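PDB 1X0U: hypothetical methylmalonyl-CoA decarboxylase alpha subunit from Sulfolobus tokodaii, which is probably the carboxyl transferase subunit of a larger enzyme complex, a member of the carboxyl transferase family with a crotonase-like fold. Local coordinates for residues Q166-A171 with D186-I191. Residues are numbered along the deposited sequence; the frame is centred on the assembly and turned at random.
Sequences QITIMA and DFIIMI
Residues 166-170 and 187-191 are neighbouring parallel strands whose axes approach to 4.6 Å, paired from I167 with F187 to M170 with M190. T168 N bonds to F187 O, I189 N to T168 O, and M170 N to I189 O (2.8 Å). At the start of the pair Q166 O accepts D186 N at 2.8 Å and, weakly, F187 N. A second bond runs the other way: D186 OD2 accepts Q166 N at 2.9 Å, on the anti side and 27° out of the carboxylate plane. CG of D186 lies beside its own backbone N (chi1 -51°), which turns the carboxylate back toward Q166. OD1 accepts a hydrogen bond from ND2 of N519 of the second subunit, which joins this strand start to the neighbouring chain. The strands lie in the mixed sheet of a crotonase-like fold, between strand 129-133, beside 166-170, and strand 234-236, beside 187-191. I167, I169 and I189 face helix 239-252. On this face CG2 of I167 meets CD1 of I189 at 3.8 Å, two residues beyond its register partner F187. In the same way CG2 of I169 meets CD1 of I191 at 3.9 Å. The other face carries T168, M170, I188 and M190. T168 OG1 sits against CG1 of I188 at 3.3 Å. The two methionines run side by side and point the same way, each with CG anti to its backbone N. CG of M170 touches SD of M190 at 3.8 Å. Beyond CG the M170 chain bends while that of M190 stays extended.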
ATOM      1  N   GLN A 166      14.537 -20.917   9.809  1.00 10.51           N
ATOM      2  CA  GLN A 166      14.464 -21.555  11.117  1.00  9.96           C
ATOM      3  C   GLN A 166      15.031 -22.963  11.065  1.00 10.99           C
ATOM      4  O   GLN A 166      14.428 -23.866  10.467  1.00 11.42           O
ATOM      5  CB  GLN A 166      13.014 -21.629  11.586  1.00 11.04           C
ATOM      6  CG  GLN A 166      12.365 -20.289  11.852  1.00 10.08           C
ATOM      7  CD  GLN A 166      10.906 -20.449  12.199  1.00 11.55           C
ATOM      8  OE1 GLN A 166      10.050 -20.603  11.314  1.00 11.98           O
ATOM      9  NE2 GLN A 166      10.609 -20.453  13.495  1.00  8.71           N
ATOM     10  N   ILE A 167      16.182 -23.147  11.706  1.00 11.21           N
ATOM     11  CA  ILE A 167      16.860 -24.443  11.744  1.00 11.12           C
ATOM     12  C   ILE A 167      16.911 -25.001  13.171  1.00 11.16           C
ATOM     13  O   ILE A 167      17.223 -24.286  14.111  1.00 10.27           O
ATOM     14  CB  ILE A 167      18.304 -24.313  11.222  1.00 10.60           C
ATOM     15  CG1 ILE A 167      18.291 -23.766   9.795  1.00 11.62           C
ATOM     16  CG2 ILE A 167      18.990 -25.653  11.256  1.00 11.08           C
ATOM     17  CD1 ILE A 167      19.660 -23.333   9.282  1.00 13.16           C
ATOM     18  N   THR A 168      16.599 -26.280  13.332  1.00 13.26           N
ATOM     19  CA  THR A 168      16.646 -26.877  14.659  1.00 14.71           C
ATOM     20  C   THR A 168      17.674 -28.000  14.693  1.00 16.01           C
ATOM     21  O   THR A 168      17.736 -28.815  13.776  1.00 17.27           O
ATOM     22  CB  THR A 168      15.303 -27.515  15.072  1.00 15.18           C
ATOM     23  OG1 THR A 168      15.132 -28.751  14.373  1.00 23.06           O
ATOM     24  CG2 THR A 168      14.145 -26.607  14.757  1.00 10.76           C
ATOM     25  N   ILE A 169      18.497 -28.027  15.733  1.00 15.15           N
ATOM     26  CA  ILE A 169      19.452 -29.119  15.890  1.00 13.46           C
ATOM     27  C   ILE A 169      18.821 -29.926  17.002  1.00 12.44           C
ATOM     28  O   ILE A 169      18.704 -29.446  18.135  1.00 13.25           O
ATOM     29  CB  ILE A 169      20.849 -28.650  16.359  1.00 12.48           C
ATOM     30  CG1 ILE A 169      21.507 -27.785  15.285  1.00 11.68           C
ATOM     31  CG2 ILE A 169      21.739 -29.860  16.654  1.00 11.48           C
ATOM     32  CD1 ILE A 169      22.885 -27.314  15.686  1.00 10.94           C
ATOM     33  N   MET A 170      18.353 -31.121  16.671  1.00 12.03           N
ATOM     34  CA  MET A 170      17.757 -31.987  17.672  1.00 13.23           C
ATOM     35  C   MET A 170      18.919 -32.745  18.310  1.00 13.26           C
ATOM     36  O   MET A 170      19.421 -33.715  17.744  1.00 14.51           O
ATOM     37  CB  MET A 170      16.769 -32.966  17.021  1.00 12.98           C
ATOM     38  CG  MET A 170      16.179 -33.994  17.988  1.00 14.61           C
ATOM     39  SD  MET A 170      15.593 -33.222  19.507  1.00 17.41           S
ATOM     40  CE  MET A 170      14.446 -31.972  18.766  1.00 14.30           C
ATOM     41  N   ALA A 171      19.370 -32.278  19.470  1.00 12.93           N
ATOM     42  CA  ALA A 171      20.490 -32.922  20.152  1.00 12.53           C
ATOM     43  C   ALA A 171      20.085 -33.423  21.536  1.00 12.15           C
ATOM     44  O   ALA A 171      20.852 -33.310  22.498  1.00 12.00           O
ATOM     45  CB  ALA A 171      21.670 -31.941  20.256  1.00  9.33           C
ATOM     46  N   ASP A 186      12.001 -24.872   9.499  1.00  9.61           N
ATOM     47  CA  ASP A 186      12.245 -25.331   8.121  1.00  9.75           C
ATOM     48  C   ASP A 186      13.096 -26.593   7.950  1.00 11.56           C
ATOM     49  O   ASP A 186      12.820 -27.411   7.076  1.00 13.54           O
ATOM     50  CB  ASP A 186      12.860 -24.191   7.306  1.00  7.05           C
ATOM     51  CG  ASP A 186      12.058 -22.896   7.414  1.00  9.42           C
ATOM     52  OD1 ASP A 186      10.837 -22.915   7.134  1.00  8.23           O
ATOM     53  OD2 ASP A 186      12.656 -21.862   7.774  1.00  7.08           O
ATOM     54  N   PHE A 187      14.128 -26.748   8.773  1.00 10.68           N
ATOM     55  CA  PHE A 187      15.010 -27.908   8.684  1.00 12.25           C
ATOM     56  C   PHE A 187      15.319 -28.476  10.056  1.00 12.83           C
ATOM     57  O   PHE A 187      15.565 -27.729  11.006  1.00 12.24           O
ATOM     58  CB  PHE A 187      16.354 -27.529   8.036  1.00 11.00           C
ATOM     59  CG  PHE A 187      16.235 -26.981   6.640  1.00  9.52           C
ATOM     60  CD1 PHE A 187      16.119 -27.835   5.546  1.00  9.67           C
ATOM     61  CD2 PHE A 187      16.208 -25.609   6.424  1.00  9.83           C
ATOM     62  CE1 PHE A 187      15.976 -27.325   4.259  1.00  8.50           C
ATOM     63  CE2 PHE A 187      16.066 -25.094   5.138  1.00  9.70           C
ATOM     64  CZ  PHE A 187      15.949 -25.956   4.059  1.00  7.52           C
ATOM     65  N   ILE A 188      15.307 -29.800  10.150  1.00 11.89           N
ATOM     66  CA  ILE A 188      15.649 -30.467  11.384  1.00 13.01           C
ATOM     67  C   ILE A 188      16.917 -31.292  11.154  1.00 14.39           C
ATOM     68  O   ILE A 188      16.926 -32.226  10.354  1.00 12.60           O
ATOM     69  CB  ILE A 188      14.527 -31.410  11.883  1.00 13.69           C
ATOM     70  CG1 ILE A 188      13.305 -30.605  12.342  1.00 13.20           C
ATOM     71  CG2 ILE A 188      15.037 -32.232  13.060  1.00 12.22           C
ATOM     72  CD1 ILE A 188      12.174 -31.483  12.866  1.00  9.26           C
ATOM     73  N   ILE A 189      17.988 -30.906  11.836  1.00 15.11           N
ATOM     74  CA  ILE A 189      19.259 -31.611  11.771  1.00 15.73           C
ATOM     75  C   ILE A 189      19.330 -32.383  13.088  1.00 17.07           C
ATOM     76  O   ILE A 189      19.289 -31.792  14.167  1.00 16.86           O
ATOM     77  CB  ILE A 189      20.429 -30.639  11.693  1.00 16.48           C
ATOM     78  CG1 ILE A 189      20.320 -29.816  10.403  1.00 16.53           C
ATOM     79  CG2 ILE A 189      21.744 -31.411  11.778  1.00 15.03           C
ATOM     80  CD1 ILE A 189      21.224 -28.604  10.362  1.00 15.71           C
ATOM     81  N   MET A 190      19.422 -33.701  12.992  1.00 16.51           N
ATOM     82  CA  MET A 190      19.449 -34.549  14.166  1.00 16.18           C
ATOM     83  C   MET A 190      20.656 -35.472  14.186  1.00 16.43           C
ATOM     84  O   MET A 190      21.101 -35.947  13.141  1.00 16.86           O
ATOM     85  CB  MET A 190      18.166 -35.381  14.206  1.00 15.84           C
ATOM     86  CG  MET A 190      18.004 -36.233  15.444  1.00 14.97           C
ATOM     87  SD  MET A 190      16.343 -36.888  15.516  1.00 19.67           S
ATOM     88  CE  MET A 190      16.500 -38.092  16.817  1.00 13.96           C
ATOM     89  N   ILE A 191      21.179 -35.723  15.382  1.00 16.42           N
ATOM     90  CA  ILE A 191      22.329 -36.606  15.559  1.00 17.91           C
ATOM     91  C   ILE A 191      21.817 -38.011  15.862  1.00 18.29           C
ATOM     92  O   ILE A 191      20.850 -38.174  16.600  1.00 17.73           O
ATOM     93  CB  ILE A 191      23.220 -36.152  16.739  1.00 17.82           C
ATOM     94  CG1 ILE A 191      23.730 -34.727  16.503  1.00 19.84           C
ATOM     95  CG2 ILE A 191      24.408 -37.108  16.901  1.00 17.82           C
ATOM     96  CD1 ILE A 191      22.735 -33.650  16.823  1.00 19.35           C
TER